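Local atomic coordinates of flavohemoglobin (PDB entry 6O0A), a protein that binds heme and FAD and, as a flavohemoglobin, probably detoxifies nitric oxide by oxidising it to nitrate with electrons from NAD(P)H. Residues 208-213 / 234-239. Residues are numbered along the deposited sequence; the frame is centred on the assembly and turned at random. Where two conformers were deposited one is given.
Sequences ISIYAR and RRIAIK. With FAD (flavin-adenine dinucleotide), chain B.
Ile-208 and Ile-236 meet through their methyl ends, CD1 of Ile-208 lying 3.9 Å from CG2 of Ile-236, and the two side chains cross at about a right angle. In Ile-208 CG1 sits between the backbone N and the carbonyl carbon (chi1 46°), which sends CD1 out to Ile-236 and leaves CG2 beside the backbone N, anti to the carbonyl carbon. From there the CG2 methyl comes 4.3 Å from NE of Arg-234, approaching the guanidinium obliquely. The charged end of Arg-234 is held elsewhere, NH2 donating to the carbonyl oxygen of Thr-200, while its side chain also touches Met-199 and Pro-264. In the given conformer of Ile-210, one of two, CD1 lies 4.3 Å from CD1 of Ile-236, a loose and less certain approach. Phe-224 packs on Ile-210 and Ile-236 alike, and Phe-191 and Phe-250 extend the apolar cluster around Ile-210. No hydrogen bond joins the segments: their axes come no closer than 9.8 Å and run at 79° to each other, and only side chains bridge the interior. Strand 234-239 instead spends backbone groups on the flavin. The carbonyl oxygen of Ala-237 accepts from FAD N3 at 3.0 Å with a bent N-H...O angle of 144°, whereas N of Lys-239 donates almost straight to FAD O2 at 2.9 Å. The pyrimidine end of the isoalloxazine is thus gripped by a donor and an acceptor two residues apart on one strand. Gln-223 and Arg-222, on strand 219-225, which pairs with 207-213, add further bonds to FAD. Nearly perpendicular strands of one antiparallel sheet, packed through aliphatic side chains across its interior beside the flavin, are characteristic of the six-stranded antiparallel beta-barrel of the ferredoxin-NADP+ reductase-like FAD-binding domain.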
loop_
_atom_site.group_PDB
_atom_site.type_symbol
_atom_site.label_atom_id
_atom_site.label_comp_id
_atom_site.label_asym_id
_atom_site.label_seq_id
_atom_site.Cartn_x
_atom_site.Cartn_y
_atom_site.Cartn_z
ATOM N N ILE A 208 -7.465 1.557 -5.199
ATOM C CA ILE A 208 -8.298 2.704 -4.873
ATOM C C ILE A 208 -8.546 2.672 -3.373
ATOM O O ILE A 208 -8.433 1.633 -2.723
ATOM C CB ILE A 208 -9.637 2.723 -5.659
ATOM C CG1 ILE A 208 -10.335 1.353 -5.667
ATOM C CG2 ILE A 208 -9.408 3.140 -7.127
ATOM C CD1 ILE A 208 -11.001 0.924 -4.373
ATOM N N SER A 209 -8.891 3.824 -2.827
ATOM C CA SER A 209 -9.474 3.898 -1.496
ATOM C C SER A 209 -10.988 3.989 -1.643
ATOM O O SER A 209 -11.490 4.824 -2.405
ATOM C CB SER A 209 -8.948 5.109 -0.709
ATOM O OG SER A 209 -7.580 4.971 -0.351
ATOM N N ILE A 210 -11.702 3.106 -0.953
ATOM C CA ILE A 210 -13.157 3.120 -0.919
ATOM C C ILE A 210 -13.588 3.507 0.491
ATOM O O ILE A 210 -12.929 3.142 1.479
ATOM C CB ILE A 210 -13.746 1.761 -1.360
ATOM C CG1 ILE A 210 -15.268 1.858 -1.467
ATOM C CG2 ILE A 210 -13.320 0.643 -0.427
ATOM C CD1 ILE A 210 -15.873 0.776 -2.322
ATOM N N TYR A 211 -14.691 4.258 0.573
ATOM C CA TYR A 211 -15.139 4.917 1.794
ATOM C C TYR A 211 -16.512 4.405 2.202
ATOM O O TYR A 211 -17.423 4.337 1.374
ATOM C CB TYR A 211 -15.207 6.440 1.592
ATOM C CG TYR A 211 -13.861 7.089 1.378
ATOM C CD1 TYR A 211 -13.153 6.903 0.187
ATOM C CD2 TYR A 211 -13.289 7.873 2.366
ATOM C CE1 TYR A 211 -11.907 7.489 -0.003
ATOM C CE2 TYR A 211 -12.056 8.477 2.181
ATOM C CZ TYR A 211 -11.366 8.272 0.990
ATOM O OH TYR A 211 -10.131 8.854 0.813
ATOM N N ALA A 212 -16.666 4.088 3.485
ATOM C CA ALA A 212 -17.991 3.853 4.049
ATOM C C ALA A 212 -17.980 4.306 5.501
ATOM O O ALA A 212 -16.924 4.548 6.091
ATOM C CB ALA A 212 -18.403 2.385 3.936
ATOM N N ARG A 213 -19.164 4.410 6.085
ATOM C CA ARG A 213 -19.236 4.853 7.470
ATOM C C ARG A 213 -19.221 3.666 8.420
ATOM O O ARG A 213 -19.771 2.596 8.121
ATOM C CB ARG A 213 -20.471 5.723 7.706
ATOM C CG ARG A 213 -20.330 7.047 6.981
ATOM C CD ARG A 213 -21.252 8.143 7.432
ATOM N NE ARG A 213 -20.996 9.277 6.552
ATOM C CZ ARG A 213 -20.181 10.285 6.847
ATOM N NH1 ARG A 213 -19.573 10.342 8.021
ATOM N NH2 ARG A 213 -19.986 11.251 5.962
ATOM N N ARG A 234 -14.984 0.008 -11.505
ATOM C CA ARG A 234 -13.943 -0.308 -10.529
ATOM C C ARG A 234 -14.327 -1.622 -9.871
ATOM O O ARG A 234 -15.420 -1.731 -9.300
ATOM C CB ARG A 234 -13.800 0.785 -9.467
ATOM C CG ARG A 234 -13.461 2.151 -10.035
ATOM C CD ARG A 234 -12.033 2.209 -10.569
ATOM N NE ARG A 234 -11.650 3.601 -10.778
ATOM C CZ ARG A 234 -10.857 4.033 -11.750
ATOM N NH1 ARG A 234 -10.332 3.175 -12.624
ATOM N NH2 ARG A 234 -10.589 5.325 -11.857
ATOM N N ARG A 235 -13.442 -2.611 -9.950
ATOM C CA ARG A 235 -13.699 -3.934 -9.400
ATOM C C ARG A 235 -12.636 -4.267 -8.364
ATOM O O ARG A 235 -11.446 -4.038 -8.599
ATOM C CB ARG A 235 -13.718 -4.990 -10.506
ATOM C CG ARG A 235 -13.888 -6.405 -9.982
ATOM C CD ARG A 235 -13.654 -7.409 -11.107
ATOM N NE ARG A 235 -13.614 -8.774 -10.580
ATOM C CZ ARG A 235 -12.933 -9.756 -11.162
ATOM N NH1 ARG A 235 -12.245 -9.508 -12.264
ATOM N NH2 ARG A 235 -12.941 -10.978 -10.642
ATOM N N ILE A 236 -13.074 -4.788 -7.215
ATOM C CA ILE A 236 -12.198 -5.154 -6.109
ATOM C C ILE A 236 -12.723 -6.441 -5.478
ATOM O O ILE A 236 -13.916 -6.752 -5.553
ATOM C CB ILE A 236 -12.099 -4.037 -5.038
ATOM C CG1 ILE A 236 -13.494 -3.751 -4.451
ATOM C CG2 ILE A 236 -11.483 -2.774 -5.645
ATOM C CD1 ILE A 236 -13.480 -2.691 -3.331
ATOM N N ALA A 237 -11.822 -7.192 -4.846
ATOM C CA ALA A 237 -12.182 -8.396 -4.102
ATOM C C ALA A 237 -11.732 -8.220 -2.663
ATOM O O ALA A 237 -10.535 -8.057 -2.398
ATOM C CB ALA A 237 -11.533 -9.648 -4.717
ATOM N N ILE A 238 -12.692 -8.243 -1.740
ATOM C CA ILE A 238 -12.455 -7.912 -0.343
ATOM C C ILE A 238 -12.512 -9.192 0.482
ATOM O O ILE A 238 -13.532 -9.888 0.493
ATOM C CB ILE A 238 -13.483 -6.887 0.158
ATOM C CG1 ILE A 238 -13.437 -5.612 -0.694
ATOM C CG2 ILE A 238 -13.255 -6.577 1.658
ATOM C CD1 ILE A 238 -14.453 -4.516 -0.250
ATOM N N LYS A 239 -11.431 -9.477 1.198
ATOM C CA LYS A 239 -11.404 -10.571 2.155
ATOM C C LYS A 239 -11.832 -10.059 3.520
ATOM O O LYS A 239 -11.351 -9.012 3.974
ATOM C CB LYS A 239 -10.005 -11.168 2.243
ATOM C CG LYS A 239 -9.905 -12.336 3.200
ATOM C CD LYS A 239 -8.587 -13.051 3.021
ATOM C CE LYS A 239 -8.550 -14.323 3.859
ATOM N NZ LYS A 239 -7.445 -15.214 3.415
HETATM P PA FAD B . -8.891 -2.797 10.144
HETATM O O1A FAD B . -10.017 -2.177 10.884
HETATM O O2A FAD B . -8.026 -1.848 9.363
HETATM O O5B FAD B . -7.974 -3.625 11.156
HETATM C C5B FAD B . -6.709 -4.150 10.714
HETATM C C4B FAD B . -6.085 -4.803 11.922
HETATM O O4B FAD B . -5.937 -3.814 12.966
HETATM C C3B FAD B . -6.915 -5.904 12.558
HETATM O O3B FAD B . -6.713 -7.167 11.926
HETATM C C2B FAD B . -6.381 -5.916 13.993
HETATM O O2B FAD B . -5.182 -6.675 14.104
HETATM C C1B FAD B . -6.078 -4.431 14.236
HETATM N N9A FAD B . -7.123 -3.733 14.979
HETATM C C8A FAD B . -8.362 -3.387 14.516
HETATM N N7A FAD B . -9.132 -2.827 15.418
HETATM C C5A FAD B . -8.343 -2.809 16.557
HETATM C C6A FAD B . -8.602 -2.407 17.879
HETATM N N6A FAD B . -9.772 -1.896 18.283
HETATM N N1A FAD B . -7.615 -2.566 18.789
HETATM C C2A FAD B . -6.448 -3.084 18.390
HETATM N N3A FAD B . -6.092 -3.508 17.172
HETATM C C4A FAD B . -7.093 -3.350 16.299
HETATM N N1 FAD B . -7.462 -6.250 1.163
HETATM C C2 FAD B . -8.222 -7.114 0.426
HETATM O O2 FAD B . -9.029 -7.890 0.957
HETATM N N3 FAD B . -8.089 -7.127 -0.961
HETATM C C4 FAD B . -7.244 -6.320 -1.700
HETATM O O4 FAD B . -7.223 -6.394 -2.929
HETATM C C4X FAD B . -6.449 -5.409 -0.911
HETATM N N5 FAD B . -5.623 -4.611 -1.534
HETATM C C5X FAD B . -4.860 -3.734 -0.770
HETATM C C6 FAD B . -3.960 -2.885 -1.416
HETATM C C7 FAD B . -3.183 -1.981 -0.699
HETATM C C7M FAD B . -2.192 -1.104 -1.424
HETATM C C8 FAD B . -3.319 -1.907 0.698
HETATM C C8M FAD B . -2.524 -0.917 1.506
HETATM C C9 FAD B . -4.205 -2.761 1.346
HETATM C C9A FAD B . -4.966 -3.681 0.630
HETATM N N10 FAD B . -5.867 -4.564 1.265
HETATM C C10 FAD B . -6.623 -5.444 0.520
HETATM C "C1'" FAD B . -6.084 -4.498 2.719
HETATM C "C2'" FAD B . -7.197 -3.526 3.098
HETATM O "O2'" FAD B . -6.822 -2.202 2.718
HETATM C "C3'" FAD B . -7.518 -3.565 4.595
HETATM O "O3'" FAD B . -6.315 -3.370 5.338
HETATM C "C4'" FAD B . -8.167 -4.874 5.043
HETATM O "O4'" FAD B . -9.282 -5.146 4.193
HETATM C "C5'" FAD B . -8.595 -4.848 6.497
HETATM O "O5'" FAD B . -9.551 -3.779 6.679
HETATM P P FAD B . -10.466 -3.821 7.986
HETATM O O1P FAD B . -11.415 -4.966 8.052
HETATM O O2P FAD B . -11.170 -2.494 8.054
HETATM O O3P FAD B . -9.441 -3.950 9.198
#